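Side-chain contacts in orotidine 5'-phosphate decarboxylase (Streptomyces avermitilis, PDB 3V75), which probably catalyses the decarboxylation of orotidine 5'-phosphate to UMP, the last step of de novo UMP biosynthesis: residues Arg120-Ile123 and Ala129-Glu132; Gly155-Ala160 and Leu171-Leu176. All coordinates share one frame; numbering follows the deposited sequence. Where two conformers were deposited one is given.

Overall arrangement
From the N terminus, the chain leaves barrel strand 113-120, turns through G121-I123 and enters helix 124-134; interaction 1 closes that turn, bringing Y130 of the helix back onto R120 and D122. The chain then runs through strand 145-148 before interaction 2 opens, where the 3-10 turn with L157 and the early part of helix 158-167 with A160 pack on the next barrel strand, 170-176. The two contacts follow one another in series, neither nested nor crossed, with centres about 10 Å apart. They nevertheless touch: CB of A131 rests 3.8 Å from CA of A160, joining neighbouring helices on the outside of the barrel. Both contacts also reach the second subunit.

Interaction 1. Residues Arg120-Ile123 and Ala129-Glu132; sequences RGDI and AYAE
The ring of Y130 has the aliphatic part of R120 on one face and CB of D122 at its edge, near the ring plane. This is the turn after barrel strand 113-120 of a TIM barrel, where the chain leaves R120 and enters helix 124-134. CB of R120 sits almost over the middle of the ring, 3.9 Å from the centroid and 11° off the normal, a CH-pi contact. A bend at chi2 (-57°) then turns the side chain over the ring, with CD 3.5 Å from CE1 of Y130. The guanidinium does not lie flat on the tyrosine: the planes are 55° apart, and NE meets CE1 obliquely. Its polar partners lie elsewhere: NH2 forms salt bridges to E90 of the same chain and E90 of the second subunit, and NH1 bonds to the carbonyl of A118. On the edge side, CB of D122 reaches CE2 of Y130 at 3.9 Å. Both oxygens of the D122 carboxylate are engaged: OD2 pairs with K119 of the second subunit, the predicted proton donor, and OD1 takes the I123 amide on its anti lone pair. That places this turn at the subunit interface, beside a probable active site. Two waters connect the phenol to the turn. One accepts from the G121 amide and has a long, weak link to the Y130 hydroxyl; the other hydrogen-bonds to OD2 of D122 and lies 2.6 Å from OH of Y130.

Interaction 2. Residues Gly155-Ala160 and Leu171-Leu176; sequences GSLRPA and LFVLAL
L157 and V173 meet methyl to methyl, CD1 of the leucine 3.8 Å from CG2 of the valine, their side chains inclined to each other. In L157, CG lies anti to the carbonyl carbon (chi1 -56°), and the extended chi2 of 172° carries CD1 away from its own CA, inward to the strand. V173 is turned with CG1 anti to its backbone N (chi1 179°), which puts CG2 beside that nitrogen and facing the leucine. One turn further along the first segment, A160 takes up the second half of the contact: its CB faces the forked end of L171, 4.1 Å from CD1 and 4.2 Å from CD2. L171 has the same conformation as L157, one leucine coming from each segment. Both pairs belong to a beta-alpha-beta unit of the TIM barrel, in which strand 145-148 leads through helix 158-167 to the parallel strand 170-176. L171 and V173, two residues apart on the strand, face outward to the helix layer, whereas F172 between them points the other way. V148 of the preceding strand touches both L157 and V173, and L204 of helix 196-207 also packs on the valine. The four touching residues are buried, and CD1 of L171 also lies against the backbone C of A160. L157 itself lies in 3-10 backbone (155-157), where N of R158 bonds to O of G155 at 3.2 Å, while the S156 hydroxyl bonds back to the carbonyl of G153.

Interaction 1. Residues Arg120-Ile123 and Ala129-Glu132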
loop_
_atom_site.group_PDB
_atom_site.type_symbol
_atom_site.label_atom_id
_atom_site.label_comp_id
_atom_site.label_asym_id
_atom_site.label_seq_id
_atom_site.Cartn_x
_atom_site.Cartn_y
_atom_site.Cartn_z
ATOM N N ARG A 120 2.340 -2.974 -0.610
ATOM C CA ARG A 120 2.990 -1.698 -0.237
ATOM C C ARG A 120 3.880 -1.221 -1.363
ATOM O O ARG A 120 4.438 -2.009 -2.134
ATOM C CB ARG A 120 3.838 -1.876 1.033
ATOM C CG ARG A 120 3.037 -2.402 2.240
ATOM C CD ARG A 120 1.848 -1.490 2.572
ATOM N NE ARG A 120 1.377 -1.676 3.964
ATOM C CZ ARG A 120 0.131 -1.981 4.360
ATOM N NH1 ARG A 120 -0.840 -2.197 3.456
ATOM N NH2 ARG A 120 -0.120 -2.059 5.665
ATOM N N GLY A 121 4.079 0.086 -1.427
ATOM C CA GLY A 121 4.993 0.621 -2.426
ATOM C C GLY A 121 5.268 2.082 -2.132
ATOM O O GLY A 121 4.345 2.906 -2.173
ATOM N N ASP A 122 6.525 2.403 -1.828
ATOM C CA ASP A 122 6.911 3.784 -1.551
ATOM C C ASP A 122 8.411 3.941 -1.893
ATOM O O ASP A 122 8.987 3.073 -2.569
ATOM C CB ASP A 122 6.597 4.148 -0.089
ATOM C CG ASP A 122 6.205 5.616 0.090
ATOM O OD1 ASP A 122 6.940 6.501 -0.437
ATOM O OD2 ASP A 122 5.158 5.890 0.726
ATOM N N ILE A 123 9.034 5.023 -1.435
ATOM C CA ILE A 123 10.363 5.403 -1.907
ATOM C C ILE A 123 11.353 5.470 -0.746
ATOM O O ILE A 123 10.997 5.902 0.370
ATOM C CB ILE A 123 10.228 6.825 -2.523
ATOM C CG1 ILE A 123 9.514 6.708 -3.892
ATOM C CG2 ILE A 123 11.509 7.589 -2.620
ATOM C CD1 ILE A 123 8.772 8.080 -4.209
ATOM N N ALA A 129 11.173 1.424 5.630
ATOM C CA ALA A 129 10.340 1.282 6.808
ATOM C C ALA A 129 9.247 0.214 6.610
ATOM O O ALA A 129 8.972 -0.555 7.522
ATOM C CB ALA A 129 9.725 2.650 7.195
ATOM N N TYR A 130 8.634 0.140 5.423
ATOM C CA TYR A 130 7.733 -0.982 5.162
ATOM C C TYR A 130 8.463 -2.321 5.230
ATOM O O TYR A 130 7.937 -3.324 5.754
ATOM C CB TYR A 130 7.131 -0.850 3.774
ATOM C CG TYR A 130 5.948 0.091 3.669
ATOM C CD1 TYR A 130 4.878 -0.003 4.574
ATOM C CD2 TYR A 130 5.860 1.013 2.613
ATOM C CE1 TYR A 130 3.748 0.816 4.448
ATOM C CE2 TYR A 130 4.744 1.845 2.468
ATOM C CZ TYR A 130 3.692 1.736 3.395
ATOM O OH TYR A 130 2.573 2.547 3.260
ATOM N N ALA A 131 9.687 -2.353 4.715
ATOM C CA ALA A 131 10.466 -3.583 4.801
ATOM C C ALA A 131 10.768 -3.912 6.241
ATOM O O ALA A 131 10.750 -5.089 6.641
ATOM C CB ALA A 131 11.752 -3.456 3.980
ATOM N N GLU A 132 11.055 -2.912 7.061
ATOM C CA GLU A 132 11.303 -3.049 8.514
ATOM C C GLU A 132 10.058 -3.701 9.179
ATOM O O GLU A 132 10.169 -4.520 10.092
ATOM C CB GLU A 132 11.624 -1.655 9.162
ATOM C CG GLU A 132 11.783 -1.602 10.711
ATOM C CD GLU A 132 12.213 -0.203 11.288
ATOM O OE1 GLU A 132 12.967 0.516 10.576
ATOM O OE2 GLU A 132 11.881 0.130 12.434
HETATM O O HOH W 1 2.026 1.389 0.243
HETATM O O HOH W 2 3.064 4.907 2.194
#

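Interaction 2. Residues Gly155-Ala160 and Leu171-Leu176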
loop_
_atom_site.group_PDB
_atom_site.type_symbol
_atom_site.label_atom_id
_atom_site.label_comp_id
_atom_site.label_asym_id
_atom_site.label_seq_id
_atom_site.Cartn_x
_atom_site.Cartn_y
_atom_site.Cartn_z
ATOM N N GLY A 155 13.053 -0.125 -9.431
ATOM C CA GLY A 155 14.220 0.260 -8.649
ATOM C C GLY A 155 13.810 0.860 -7.338
ATOM O O GLY A 155 14.617 0.842 -6.391
ATOM N N SER A 156 12.594 1.397 -7.227
ATOM C CA SER A 156 12.158 1.973 -5.952
ATOM C C SER A 156 11.969 0.887 -4.884
ATOM O O SER A 156 11.941 1.181 -3.669
ATOM C CB SER A 156 10.871 2.767 -6.111
ATOM O OG SER A 156 9.770 1.885 -6.342
ATOM N N LEU A 157 11.859 -0.377 -5.305
ATOM C CA LEU A 157 11.677 -1.491 -4.354
ATOM C C LEU A 157 12.973 -1.929 -3.725
ATOM O O LEU A 157 12.974 -2.811 -2.863
ATOM C CB LEU A 157 11.099 -2.734 -5.090
ATOM C CG LEU A 157 9.787 -2.484 -5.838
ATOM C CD1 LEU A 157 9.439 -3.736 -6.669
ATOM C CD2 LEU A 157 8.666 -2.095 -4.917
ATOM N N ARG A 158 14.091 -1.355 -4.173
ATOM C CA ARG A 158 15.403 -1.853 -3.764
ATOM C C ARG A 158 15.590 -2.054 -2.239
ATOM O O ARG A 158 16.136 -3.077 -1.819
ATOM C CB ARG A 158 16.516 -0.967 -4.330
ATOM C CG ARG A 158 17.912 -1.551 -4.027
ATOM C CD ARG A 158 19.022 -0.736 -4.726
ATOM N NE ARG A 158 18.908 0.671 -4.371
ATOM C CZ ARG A 158 19.935 1.525 -4.310
ATOM N NH1 ARG A 158 21.197 1.093 -4.577
ATOM N NH2 ARG A 158 19.705 2.797 -3.938
ATOM N N PRO A 159 15.149 -1.098 -1.401
ATOM C CA PRO A 159 15.358 -1.362 0.044
ATOM C C PRO A 159 14.656 -2.633 0.523
ATOM O O PRO A 159 15.175 -3.324 1.429
ATOM C CB PRO A 159 14.756 -0.113 0.735
ATOM C CG PRO A 159 14.873 0.983 -0.334
ATOM C CD PRO A 159 14.603 0.252 -1.647
ATOM N N ALA A 160 13.487 -2.936 -0.030
ATOM C CA ALA A 160 12.765 -4.155 0.350
ATOM C C ALA A 160 13.440 -5.400 -0.232
ATOM O O ALA A 160 13.519 -6.433 0.449
ATOM C CB ALA A 160 11.311 -4.082 -0.127
ATOM N N LEU A 171 9.666 -11.346 -2.031
ATOM C CA LEU A 171 8.656 -10.368 -2.429
ATOM C C LEU A 171 7.794 -10.981 -3.525
ATOM O O LEU A 171 8.265 -11.863 -4.260
ATOM C CB LEU A 171 9.282 -9.086 -3.009
ATOM C CG LEU A 171 10.234 -8.310 -2.079
ATOM C CD1 LEU A 171 10.842 -7.105 -2.867
ATOM C CD2 LEU A 171 9.561 -7.823 -0.814
ATOM N N PHE A 172 6.551 -10.496 -3.636
ATOM C CA PHE A 172 5.740 -10.719 -4.839
ATOM C C PHE A 172 5.367 -9.368 -5.383
ATOM O O PHE A 172 4.631 -8.594 -4.748
ATOM C CB PHE A 172 4.486 -11.519 -4.510
ATOM C CG PHE A 172 4.773 -12.990 -4.217
ATOM C CD1 PHE A 172 4.992 -13.426 -2.906
ATOM C CD2 PHE A 172 4.859 -13.930 -5.263
ATOM C CE1 PHE A 172 5.263 -14.767 -2.646
ATOM C CE2 PHE A 172 5.128 -15.254 -4.997
ATOM C CZ PHE A 172 5.327 -15.676 -3.695
ATOM N N VAL A 173 5.898 -9.067 -6.563
ATOM C CA VAL A 173 5.650 -7.787 -7.216
ATOM C C VAL A 173 4.420 -7.901 -8.081
ATOM O O VAL A 173 4.330 -8.829 -8.881
ATOM C CB VAL A 173 6.884 -7.379 -8.089
ATOM C CG1 VAL A 173 6.622 -6.038 -8.790
ATOM C CG2 VAL A 173 8.149 -7.305 -7.185
ATOM N N LEU A 174 3.477 -6.966 -7.954
ATOM C CA LEU A 174 2.305 -7.001 -8.833
ATOM C C LEU A 174 2.750 -6.932 -10.284
ATOM O O LEU A 174 3.519 -6.034 -10.658
ATOM C CB LEU A 174 1.391 -5.816 -8.567
ATOM C CG LEU A 174 0.879 -5.637 -7.143
ATOM C CD1 LEU A 174 -0.006 -4.420 -7.020
ATOM C CD2 LEU A 174 0.118 -6.911 -6.669
ATOM N N ALA A 175 2.294 -7.872 -11.115
ATOM C CA ALA A 175 2.650 -7.841 -12.530
ATOM C C ALA A 175 1.410 -7.811 -13.422
ATOM O O ALA A 175 1.200 -6.880 -14.184
ATOM C CB ALA A 175 3.564 -9.017 -12.890
ATOM N N LEU A 176 0.576 -8.848 -13.308
ATOM C CA LEU A 176 -0.595 -9.032 -14.178
ATOM C C LEU A 176 -1.778 -9.437 -13.298
ATOM O O LEU A 176 -1.753 -10.497 -12.662
ATOM C CB LEU A 176 -0.300 -10.140 -15.173
ATOM C CG LEU A 176 0.708 -9.728 -16.250
ATOM C CD1 LEU A 176 1.302 -10.933 -16.943
ATOM C CD2 LEU A 176 0.037 -8.764 -17.270
#